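Local coordinates for DNA ligase (Aquifex aeolicus, PDB 3QWU) that probably joins nucleic acid strands as an ATP-dependent ligase, through an adenylated enzyme intermediate, and binds adenosine and calcium, at the interface of chains A and B. Coordinates in Å, arbitrary orientation; residue numbers count along the deposited sequence, not the author numbering. Chains: chain A/B, DNA ligase.

Contact 1: the interface of chains A and B. Residues chain A 279, 282-283, 286-287; chain B 275, 277-278, 281.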
# COMPACT_ATOMS: atom_id res chain seq x y z
N GLU A 279 -11.09 -5.79 -15.01
CA GLU A 279 -12.03 -4.71 -14.80
C GLU A 279 -12.52 -4.71 -13.37
O GLU A 279 -12.63 -3.67 -12.73
CB GLU A 279 -13.23 -4.78 -15.78
CG GLU A 279 -14.02 -3.43 -15.86
CD GLU A 279 -15.42 -3.53 -16.48
OE1 GLU A 279 -15.57 -4.18 -17.54
OE2 GLU A 279 -16.36 -2.94 -15.89
N GLY A 282 -9.99 -3.09 -10.99
CA GLY A 282 -10.06 -1.66 -11.24
C GLY A 282 -11.26 -1.01 -10.57
O GLY A 282 -11.16 0.04 -9.92
N ARG A 283 -12.42 -1.64 -10.73
CA ARG A 283 -13.65 -1.16 -10.08
C ARG A 283 -13.58 -1.22 -8.62
O ARG A 283 -14.08 -0.37 -7.95
CB ARG A 283 -14.87 -1.96 -10.55
CG ARG A 283 -15.29 -1.53 -11.93
CD ARG A 283 -16.56 -2.22 -12.36
NE ARG A 283 -17.02 -1.63 -13.61
CZ ARG A 283 -17.64 -0.45 -13.72
NH1 ARG A 283 -17.91 0.32 -12.65
NH2 ARG A 283 -17.98 -0.03 -14.94
N ILE A 286 -11.37 1.87 -7.92
CA ILE A 286 -11.86 3.12 -8.43
C ILE A 286 -13.26 3.44 -7.89
O ILE A 286 -13.51 4.57 -7.48
CB ILE A 286 -11.91 3.13 -9.95
CG1 ILE A 286 -10.48 3.04 -10.53
CG2 ILE A 286 -12.64 4.38 -10.41
CD1 ILE A 286 -10.37 2.97 -12.10
N ASP A 287 -14.19 2.50 -7.91
CA ASP A 287 -15.54 2.87 -7.45
C ASP A 287 -15.68 3.11 -5.96
O ASP A 287 -16.48 3.95 -5.56
CB ASP A 287 -16.57 1.88 -7.90
CG ASP A 287 -16.73 1.87 -9.35
OD1 ASP A 287 -16.46 2.92 -10.00
OD2 ASP A 287 -17.09 0.80 -9.86
N GLU B 275 -13.94 5.39 -18.68
CA GLU B 275 -14.30 3.98 -18.35
C GLU B 275 -13.15 3.05 -18.55
O GLU B 275 -12.97 2.14 -17.77
CB GLU B 275 -15.42 3.46 -19.26
CG GLU B 275 -16.83 3.99 -18.97
CD GLU B 275 -17.49 3.44 -17.66
OE1 GLU B 275 -17.91 4.32 -16.84
OE2 GLU B 275 -17.63 2.18 -17.46
N LEU B 277 -10.19 3.07 -17.92
CA LEU B 277 -9.19 3.04 -16.89
C LEU B 277 -9.47 1.93 -15.90
O LEU B 277 -8.54 1.44 -15.26
CB LEU B 277 -9.09 4.38 -16.15
CG LEU B 277 -8.37 5.50 -16.88
CD1 LEU B 277 -8.34 6.73 -16.04
CD2 LEU B 277 -6.97 5.05 -17.19
N TYR B 278 -10.73 1.54 -15.78
CA TYR B 278 -11.01 0.40 -14.93
C TYR B 278 -10.19 -0.81 -15.33
O TYR B 278 -9.46 -1.31 -14.54
CB TYR B 278 -12.45 0.02 -14.97
CG TYR B 278 -13.38 1.00 -14.37
CD1 TYR B 278 -13.33 1.32 -12.99
CD2 TYR B 278 -14.39 1.57 -15.13
CE1 TYR B 278 -14.22 2.24 -12.44
CE2 TYR B 278 -15.27 2.48 -14.56
CZ TYR B 278 -15.20 2.79 -13.22
OH TYR B 278 -16.11 3.68 -12.74
N LEU B 281 -6.27 -0.15 -15.07
CA LEU B 281 -5.72 -0.20 -13.68
C LEU B 281 -5.57 -1.66 -13.21
O LEU B 281 -4.57 -2.03 -12.55
CB LEU B 281 -6.60 0.58 -12.70
CG LEU B 281 -6.19 0.52 -11.22
CD1 LEU B 281 -4.79 0.95 -10.96
CD2 LEU B 281 -7.23 1.29 -10.37
O HOH W 1 -18.64 3.08 -14.10
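B:Tyr278 lays its ring between A:Arg283 and A:Ile286, where helix 277-299 of chain B packs on helix 276-299 of chain A. Both helices belong to the C-terminal region characteristic of Pab1020-type ligases, and the interface repeats about a two-fold axis, though this pair may or may not be the biological dimer. The guanidinium of A:Arg283 is stacked on the tyrosine ring, the two planes 25° apart, with ring atom CE2 under the rim of the guanidinium and NH2 3.7 Å from it. Nearer the backbone, CG of A:Arg283 stands over the rim of the same ring, so a long, flat-ended residue serves well here: its CG methylene and its guanidinium both lie over the aromatic surface. The arginine's extended chain carries its NE back to A:Glu279, whose OE2 accepts through its anti lone pair at 2.7 Å, in the guanidinium plane and nearly straight (171° at the hydrogen). NH1 gives a more bent bond to OD2 of A:Asp287, also close to that plane. Two carboxylates of its own helix thus hold the guanidinium's rotation, probably presenting its face to the ring. Across the interface, NH2 forms a long salt bridge with OE2 of B:Glu275, 3.4 Å away, and a water joins the guanidinium, B:Glu275 OE1 and the tyrosine hydroxyl. That hydroxyl, OH of B:Tyr278, donates to the syn lone pair of A:Asp287 OD1 at 2.9 Å, the carboxylate turned well out of the ring plane. The branched A:Ile286 packs CG2 against ring atom CE1 at 3.3 Å and its CD1 against CD1 of the B:Tyr278 ring. With chi1 at -66°, CG1 of A:Ile286 lies beside its backbone N and reaches CD2 of B:Leu281 (3.7 Å), the two aliphatic chains running antiparallel. Replacing B:Tyr278 with serine would probably leave the A:Arg283 guanidinium without its stacking surface, A:Asp287 OD1 without this donor, and a gap beside A:Ile286.

Contact 2: the interface of chains A and B. Residues chain A 255-256, 259; chain B 247, 252, 255, 285, 289.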
# COMPACT_ATOMS: atom_id res chain seq x y z
N TYR A 255 -1.48 -4.06 -0.35
CA TYR A 255 -1.39 -4.12 -1.81
C TYR A 255 -0.86 -5.45 -2.21
O TYR A 255 -1.59 -6.28 -2.76
CB TYR A 255 -0.51 -3.00 -2.45
CG TYR A 255 -1.22 -1.70 -2.39
CD1 TYR A 255 -0.90 -0.76 -1.42
CD2 TYR A 255 -2.29 -1.45 -3.25
CE1 TYR A 255 -1.61 0.39 -1.30
CE2 TYR A 255 -3.00 -0.28 -3.16
CZ TYR A 255 -2.65 0.64 -2.17
OH TYR A 255 -3.34 1.82 -2.03
N THR A 256 0.42 -5.64 -1.94
CA THR A 256 1.08 -6.87 -2.27
C THR A 256 0.21 -8.14 -1.90
O THR A 256 0.29 -9.18 -2.58
CB THR A 256 2.51 -6.88 -1.65
OG1 THR A 256 2.99 -8.23 -1.52
CG2 THR A 256 2.56 -6.17 -0.26
N ILE A 259 -3.86 -8.33 -3.73
CA ILE A 259 -3.64 -8.47 -5.14
C ILE A 259 -3.01 -9.80 -5.48
O ILE A 259 -3.44 -10.47 -6.42
CB ILE A 259 -2.76 -7.31 -5.68
CG1 ILE A 259 -3.55 -6.00 -5.57
CG2 ILE A 259 -2.37 -7.57 -7.10
CD1 ILE A 259 -2.71 -4.79 -5.28
N MET B 247 6.93 -4.46 -5.38
CA MET B 247 5.87 -4.30 -4.38
C MET B 247 6.30 -4.44 -2.93
O MET B 247 5.76 -3.77 -2.07
CB MET B 247 4.71 -5.27 -4.64
CG MET B 247 3.89 -4.96 -5.92
SD MET B 247 2.21 -5.57 -5.87
CE MET B 247 1.57 -4.47 -4.64
N PRO B 252 2.84 1.23 1.27
CA PRO B 252 1.52 1.17 0.62
C PRO B 252 1.15 2.54 -0.01
O PRO B 252 0.67 2.57 -1.16
CB PRO B 252 0.56 0.70 1.74
CG PRO B 252 1.35 0.76 3.04
CD PRO B 252 2.81 0.72 2.66
N TYR B 255 1.04 3.36 -3.71
CA TYR B 255 0.01 2.87 -4.63
C TYR B 255 -1.30 3.64 -4.50
O TYR B 255 -1.90 4.01 -5.51
CB TYR B 255 -0.17 1.35 -4.46
CG TYR B 255 1.00 0.58 -5.01
CD1 TYR B 255 1.29 0.61 -6.38
CD2 TYR B 255 1.81 -0.17 -4.19
CE1 TYR B 255 2.36 -0.09 -6.92
CE2 TYR B 255 2.89 -0.88 -4.70
CZ TYR B 255 3.16 -0.84 -6.08
OH TYR B 255 4.26 -1.53 -6.58
N PHE B 285 -1.78 -3.70 -12.22
CA PHE B 285 -1.37 -4.56 -11.11
C PHE B 285 -1.20 -5.97 -11.57
O PHE B 285 -0.18 -6.60 -11.28
CB PHE B 285 -2.38 -4.56 -10.00
CG PHE B 285 -2.41 -3.31 -9.23
CD1 PHE B 285 -1.34 -2.96 -8.39
CD2 PHE B 285 -3.50 -2.47 -9.28
CE1 PHE B 285 -1.38 -1.82 -7.63
CE2 PHE B 285 -3.50 -1.26 -8.54
CZ PHE B 285 -2.47 -0.96 -7.72
N LEU B 289 2.60 -8.50 -11.90
CA LEU B 289 2.69 -9.63 -10.99
C LEU B 289 2.69 -10.97 -11.75
O LEU B 289 3.52 -11.82 -11.45
CB LEU B 289 1.61 -9.55 -9.94
CG LEU B 289 1.98 -8.96 -8.58
CD1 LEU B 289 3.29 -8.24 -8.53
CD2 LEU B 289 0.89 -8.07 -8.04
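Helix 254-269 of chain A packs here against three elements of chain B, the 3-10 helix 244-249, the start of helix 253-269 and the side of helix 277-299, in a contact of the two-fold pair made by carbon packing among the residues described, within the ligase C-terminal region. The two copies of Tyr255 meet near the two-fold axis, but their rings are not stacked on each other. Instead CB of B:Tyr255 sits over the centre of the A:Tyr255 ring, 3.4 Å from its centroid, a CH-pi contact, while the two side chains run antiparallel past one another. CD2 of the B:Tyr255 ring touches A:Tyr255 at CG (3.8 Å). An aromatic residue suits this place because its broad face can receive a methylene from the partner helix. Along the rim, B:Pro252 brings CB into the ring plane at the edge, 3.8 Å from CE1 of A:Tyr255; its compact ring fits just ahead of the helix start. B:Met247 reaches in from the 3-10 helix. Its chain bends at the last torsion (chi3 70°), turning the methyl CE toward the helix backbone, 3.4 Å from CB of A:Tyr255 and close to CA of A:Thr256. A flexible, unbranched thioether can follow such a surface, and A:Thr256, with its short side chain, probably leaves room for it beside the main chain. One turn further on, A:Ile259 divides its two branches between two partners on helix 277-299. CG2 meets CD2 of B:Leu289 at 3.4 Å, and CD1 lies 3.8 Å above the B:Phe285 ring plane, offset toward the rim. The isoleucine crosses both side chains at about a right angle; its beta-branching, with CG1 beside the backbone N (chi1 -67°) and CG2 anti to it, allows the two contacts at once. By interlocking apolar groups from several helical segments, the site probably helps hold the two chains together by their C-terminal regions.

Contact 1 and contact 2 lie about 15 Å apart, measured between the centres of their C-alpha atoms, on one two-fold symmetric interface. Helix 277-299 of chain B is their shared element: its first turns serve contact 1, and B:Phe285 and B:Leu289, further along, serve contact 2. Chain A answers with different helices, 276-299 in the first and 254-269 in the second. Contact 1 adds charged and hydrogen-bonded links to carbon packing of the kind described for contact 2. Each has a symmetry twin, so the pair recurs with chains exchanged. Together they suggest a C-terminal dimer, although the crystal alone does not establish its biological role.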